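Local coordinates for protein tryptophan synthase alpha chain (Pyrococcus furiosus, PDB 2E09) that catalyses the aldol cleavage of indoleglycerol phosphate to indole and glyceraldehyde 3-phosphate, as the alpha subunit of tryptophan synthase, at residues G158-V163 against N192-G197; Y10-D15 against K49-S54. The protein carries 1 engineered substitution. All coordinates share one frame; numbering follows the deposited sequence.

Both contacts belong to one closed barrel of eight parallel strands, the TIM-barrel fold of the TrpA family. Contact 2 comes first along the chain and is complete before contact 1 begins: it packs the first strand, 6-12, and the turn at its end against helix 49-60. Contact 1 joins the neighbouring strands 159-163 and 194-197 on the opposite side of the chain's centre. The centres of the two contacts are about 19 Å apart and their nearest atoms about 6 Å, without touching. Y161 of contact 1 and Y10 of contact 2 each bring a side chain to about 4 Å from that of active-site E36, so the two contacts approach one catalytic centre from different strands.

Contact 1: G158-V163 against N192-G197; sequences GFVYLV and NKVAVG
V160 and L162 bond by their backbones to K193, A195 and G197 in a parallel ladder, strands 159-163 and 194-197 running at 25°. A beta-alpha-beta crossover through helix 177-187 joins these neighbouring TIM-barrel strands. The rung from G197 N to L162 O is short at 2.7 Å and almost straight (178°).

V160, L162, V194 and V196 face outward. L162 CD1 lies 4.1 Å from V194 CB and V196 CG1, and branched aliphatics suit this interface with L182 and L183 of helix 177-187. On the barrel's inner side, F159 CE1 comes obliquely to within 3.6 Å of A195 CB, the small alanine making room. A first torsion of -172° carries the Y161 ring across to the next strand and forward to G197: Y161 CE1 is 3.4 Å from G197 N, Y161 OH 3.5 Å from G197 CA, and V163 CG1 sits over one face, offset toward the rim. Glycine suits position 197, since a CB would hit the hydroxyl. Replacing Y161 by an alanine would probably open a gap over G197 and beside E36.

Before the strands begin, one water bridges G158 O, N192 OD1 and K193 N, while N192 ND2 bonds to T156 O. The four rungs satisfy part of the buried backbone and flanking strands 135-140 and 216-219 more, leaving an apolar outer face for helices and an inner one for the active site.

Contact 2: Y10-D15 against K49-S54; sequences YLTAGD and KTIQES
T12 and S54 meet through their hydroxyls, T12 OG1 to S54 OG at 2.6 Å, where the C-terminal end of the first TIM-barrel strand faces the start of helix 49-60, beside the active site. The centre of this strand-to-helix packing is a small polar network. Y10 OH lies 2.9 Å from T12 OG1 on the same strand, so the threonine oxygen is within bonding distance of both the tyrosine and the serine hydroxyl. Threonine fits well here, offering a hydroxyl to the network while its CG2 methyl packs beside the helix backbone at S54 O.

The tyrosine's first torsion of 162° brings its ring up to I51. At an oblique approach I51 CD1 touches Y10 CD2 and Y10 CE2, 3.9 Å from each, while I51 CG2 lies 3.8 Å from Y10 OH, so both branches of the beta-branched isoleucine are used against Y10. The same side chains border the active site: Y10 touches E36, and I51 lies near D47.

From T12 to D15 the chain makes a type II beta turn, in which G14 adopts backbone angles that favour glycine. D15, whose CB is directed toward the helix, brings OD1 to 3.1 Å from S54 CB, while OD2 pairs with R57 farther along the helix. S54 OG donates to I51 O at 2.6 Å, approaching in the carbonyl plane on a lone pair, at a C=O...OG angle of 133°.

Contact 1: G158-V163 against N192-G197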
loop_
_atom_site.group_PDB
_atom_site.type_symbol
_atom_site.label_atom_id
_atom_site.label_comp_id
_atom_site.label_asym_id
_atom_site.label_seq_id
_atom_site.Cartn_x
_atom_site.Cartn_y
_atom_site.Cartn_z
ATOM N N GLY A 158 7.851 -5.009 -9.023
ATOM C CA GLY A 158 7.430 -5.451 -7.706
ATOM C C GLY A 158 6.159 -6.264 -7.799
ATOM O O GLY A 158 6.185 -7.483 -7.647
ATOM N N PHE A 159 5.045 -5.577 -8.040
ATOM C CA PHE A 159 3.742 -6.217 -8.200
ATOM C C PHE A 159 2.717 -5.169 -8.611
ATOM O O PHE A 159 2.903 -3.978 -8.363
ATOM C CB PHE A 159 3.310 -6.948 -6.907
ATOM C CG PHE A 159 2.966 -6.038 -5.753
ATOM C CD1 PHE A 159 1.709 -5.450 -5.659
ATOM C CD2 PHE A 159 3.893 -5.792 -4.747
ATOM C CE1 PHE A 159 1.374 -4.630 -4.571
ATOM C CE2 PHE A 159 3.573 -4.972 -3.653
ATOM C CZ PHE A 159 2.309 -4.391 -3.567
ATOM N N VAL A 160 1.649 -5.614 -9.258
ATOM C CA VAL A 160 0.599 -4.718 -9.712
ATOM C C VAL A 160 -0.484 -4.557 -8.650
ATOM O O VAL A 160 -1.089 -5.538 -8.214
ATOM C CB VAL A 160 -0.035 -5.240 -11.012
ATOM C CG1 VAL A 160 -1.205 -4.347 -11.417
ATOM C CG2 VAL A 160 1.012 -5.287 -12.115
ATOM N N TYR A 161 -0.717 -3.312 -8.238
ATOM C CA TYR A 161 -1.716 -3.007 -7.221
ATOM C C TYR A 161 -3.036 -2.613 -7.875
ATOM O O TYR A 161 -3.126 -1.577 -8.531
ATOM C CB TYR A 161 -1.212 -1.867 -6.326
ATOM C CG TYR A 161 -2.066 -1.582 -5.106
ATOM C CD1 TYR A 161 -2.798 -2.597 -4.488
ATOM C CD2 TYR A 161 -2.102 -0.310 -4.538
ATOM C CE1 TYR A 161 -3.544 -2.353 -3.336
ATOM C CE2 TYR A 161 -2.843 -0.056 -3.385
ATOM C CZ TYR A 161 -3.561 -1.084 -2.790
ATOM O OH TYR A 161 -4.295 -0.848 -1.653
ATOM N N LEU A 162 -4.053 -3.451 -7.699
ATOM C CA LEU A 162 -5.372 -3.201 -8.270
ATOM C C LEU A 162 -6.251 -2.551 -7.200
ATOM O O LEU A 162 -6.321 -3.027 -6.063
ATOM C CB LEU A 162 -6.007 -4.517 -8.730
ATOM C CG LEU A 162 -5.195 -5.428 -9.664
ATOM C CD1 LEU A 162 -5.943 -6.742 -9.846
ATOM C CD2 LEU A 162 -4.955 -4.741 -10.997
ATOM N N VAL A 163 -6.918 -1.463 -7.560
ATOM C CA VAL A 163 -7.777 -0.767 -6.614
ATOM C C VAL A 163 -9.184 -0.573 -7.140
ATOM O O VAL A 163 -9.429 -0.639 -8.341
ATOM C CB VAL A 163 -7.210 0.628 -6.248
ATOM C CG1 VAL A 163 -5.916 0.482 -5.469
ATOM C CG2 VAL A 163 -6.983 1.445 -7.512
ATOM N N ASN A 192 3.355 -10.307 -13.492
ATOM C CA ASN A 192 3.672 -9.858 -12.139
ATOM C C ASN A 192 2.531 -10.316 -11.238
ATOM O O ASN A 192 1.392 -10.440 -11.696
ATOM C CB ASN A 192 3.729 -8.326 -12.078
ATOM C CG ASN A 192 5.100 -7.769 -12.396
ATOM O OD1 ASN A 192 6.061 -8.027 -11.679
ATOM N ND2 ASN A 192 5.194 -6.990 -13.463
ATOM N N LYS A 193 2.816 -10.564 -9.963
ATOM C CA LYS A 193 1.749 -10.952 -9.042
ATOM C C LYS A 193 0.869 -9.709 -8.841
ATOM O O LYS A 193 1.286 -8.587 -9.144
ATOM C CB LYS A 193 2.325 -11.378 -7.684
ATOM C CG LYS A 193 3.182 -12.652 -7.704
ATOM C CD LYS A 193 3.503 -13.107 -6.283
ATOM C CE LYS A 193 4.034 -14.537 -6.241
ATOM N NZ LYS A 193 3.995 -15.093 -4.855
ATOM N N VAL A 194 -0.347 -9.896 -8.345
ATOM C CA VAL A 194 -1.201 -8.742 -8.092
ATOM C C VAL A 194 -1.743 -8.738 -6.672
ATOM O O VAL A 194 -1.956 -9.785 -6.052
ATOM C CB VAL A 194 -2.399 -8.654 -9.079
ATOM C CG1 VAL A 194 -1.892 -8.677 -10.507
ATOM C CG2 VAL A 194 -3.384 -9.777 -8.824
ATOM N N ALA A 195 -1.934 -7.543 -6.143
ATOM C CA ALA A 195 -2.500 -7.401 -4.816
ATOM C C ALA A 195 -3.795 -6.656 -5.103
ATOM O O ALA A 195 -3.928 -6.025 -6.159
ATOM C CB ALA A 195 -1.577 -6.581 -3.919
ATOM N N VAL A 196 -4.755 -6.741 -4.194
ATOM C CA VAL A 196 -6.020 -6.066 -4.407
ATOM C C VAL A 196 -6.385 -5.166 -3.234
ATOM O O VAL A 196 -6.448 -5.611 -2.081
ATOM C CB VAL A 196 -7.166 -7.092 -4.660
ATOM C CG1 VAL A 196 -6.922 -7.836 -5.975
ATOM C CG2 VAL A 196 -7.257 -8.087 -3.508
ATOM N N GLY A 197 -6.600 -3.887 -3.541
ATOM C CA GLY A 197 -6.977 -2.919 -2.527
ATOM C C GLY A 197 -8.401 -2.509 -2.824
ATOM O O GLY A 197 -8.649 -1.419 -3.354
HETATM O O HOH W 1 5.672 -9.528 -9.468
#

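Contact 2: Y10-D15 against K49-S54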
loop_
_atom_site.group_PDB
_atom_site.type_symbol
_atom_site.label_atom_id
_atom_site.label_comp_id
_atom_site.label_asym_id
_atom_site.label_seq_id
_atom_site.Cartn_x
_atom_site.Cartn_y
_atom_site.Cartn_z
ATOM N N TYR A 10 -2.061 -1.924 5.280
ATOM C CA TYR A 10 -1.710 -0.591 4.808
ATOM C C TYR A 10 -1.882 0.350 5.995
ATOM O O TYR A 10 -2.901 0.303 6.669
ATOM C CB TYR A 10 -2.632 -0.103 3.677
ATOM C CG TYR A 10 -2.544 1.404 3.510
ATOM C CD1 TYR A 10 -1.553 1.984 2.722
ATOM C CD2 TYR A 10 -3.358 2.257 4.268
ATOM C CE1 TYR A 10 -1.363 3.374 2.697
ATOM C CE2 TYR A 10 -3.172 3.640 4.258
ATOM C CZ TYR A 10 -2.171 4.192 3.475
ATOM O OH TYR A 10 -1.957 5.547 3.498
ATOM N N LEU A 11 -0.891 1.196 6.253
ATOM C CA LEU A 11 -0.982 2.167 7.344
ATOM C C LEU A 11 -0.432 3.495 6.858
ATOM O O LEU A 11 0.449 3.536 5.996
ATOM C CB LEU A 11 -0.177 1.719 8.562
ATOM C CG LEU A 11 -0.587 0.417 9.262
ATOM C CD1 LEU A 11 0.452 0.057 10.318
ATOM C CD2 LEU A 11 -1.955 0.579 9.894
ATOM N N THR A 12 -0.960 4.582 7.400
ATOM C CA THR A 12 -0.490 5.909 7.040
ATOM C C THR A 12 0.586 6.299 8.047
ATOM O O THR A 12 0.391 6.155 9.258
ATOM C CB THR A 12 -1.635 6.949 7.097
ATOM O OG1 THR A 12 -2.640 6.592 6.143
ATOM C CG2 THR A 12 -1.114 8.346 6.787
ATOM N N ALA A 13 1.718 6.783 7.546
ATOM C CA ALA A 13 2.816 7.198 8.410
ATOM C C ALA A 13 2.437 8.439 9.218
ATOM O O ALA A 13 2.004 9.444 8.659
ATOM C CB ALA A 13 4.045 7.481 7.574
ATOM N N GLY A 14 2.590 8.361 10.536
ATOM C CA GLY A 14 2.272 9.498 11.383
ATOM C C GLY A 14 0.811 9.630 11.773
ATOM O O GLY A 14 0.346 10.722 12.116
ATOM N N ASP A 15 0.087 8.515 11.739
ATOM C CA ASP A 15 -1.334 8.496 12.091
ATOM C C ASP A 15 -1.585 7.608 13.310
ATOM O O ASP A 15 -1.689 6.385 13.173
ATOM C CB ASP A 15 -2.140 7.969 10.903
ATOM C CG ASP A 15 -3.638 7.958 11.163
ATOM O OD1 ASP A 15 -4.346 7.205 10.462
ATOM O OD2 ASP A 15 -4.108 8.702 12.056
ATOM N N LYS A 49 -12.521 7.971 1.115
ATOM C CA LYS A 49 -12.863 8.778 2.285
ATOM C C LYS A 49 -12.082 8.464 3.568
ATOM O O LYS A 49 -11.525 9.365 4.198
ATOM C CB LYS A 49 -14.367 8.645 2.553
ATOM C CG LYS A 49 -14.927 9.603 3.588
ATOM C CD LYS A 49 -16.435 9.447 3.687
ATOM C CE LYS A 49 -17.053 10.484 4.594
ATOM N NZ LYS A 49 -16.500 10.359 5.960
ATOM N N THR A 50 -12.048 7.193 3.954
ATOM C CA THR A 50 -11.352 6.780 5.168
ATOM C C THR A 50 -9.860 7.099 5.164
ATOM O O THR A 50 -9.366 7.801 6.049
ATOM C CB THR A 50 -11.503 5.267 5.418
ATOM O OG1 THR A 50 -12.891 4.930 5.532
ATOM C CG2 THR A 50 -10.783 4.872 6.706
ATOM N N ILE A 51 -9.137 6.584 4.175
ATOM C CA ILE A 51 -7.707 6.826 4.113
ATOM C C ILE A 51 -7.381 8.306 3.956
ATOM O O ILE A 51 -6.390 8.780 4.507
ATOM C CB ILE A 51 -7.056 5.993 2.984
ATOM C CG1 ILE A 51 -7.158 4.504 3.338
ATOM C CG2 ILE A 51 -5.601 6.394 2.797
ATOM C CD1 ILE A 51 -6.516 3.565 2.346
ATOM N N GLN A 52 -8.219 9.046 3.227
ATOM C CA GLN A 52 -7.971 10.477 3.051
ATOM C C GLN A 52 -7.923 11.129 4.418
ATOM O O GLN A 52 -7.032 11.920 4.706
ATOM C CB GLN A 52 -9.074 11.153 2.231
ATOM C CG GLN A 52 -9.150 10.733 0.775
ATOM C CD GLN A 52 -9.663 11.853 -0.125
ATOM O OE1 GLN A 52 -10.144 11.613 -1.235
ATOM N NE2 GLN A 52 -9.548 13.086 0.350
ATOM N N GLU A 53 -8.894 10.787 5.259
ATOM C CA GLU A 53 -8.969 11.335 6.606
ATOM C C GLU A 53 -7.713 11.059 7.442
ATOM O O GLU A 53 -7.367 11.859 8.314
ATOM C CB GLU A 53 -10.213 10.795 7.321
ATOM C CG GLU A 53 -11.513 11.385 6.785
ATOM C CD GLU A 53 -12.758 10.731 7.369
ATOM O OE1 GLU A 53 -13.871 11.236 7.111
ATOM O OE2 GLU A 53 -12.631 9.712 8.078
ATOM N N SER A 54 -7.036 9.941 7.178
ATOM C CA SER A 54 -5.820 9.606 7.919
ATOM C C SER A 54 -4.678 10.504 7.462
ATOM O O SER A 54 -3.813 10.860 8.255
ATOM C CB SER A 54 -5.432 8.137 7.718
ATOM O OG SER A 54 -4.835 7.931 6.453
#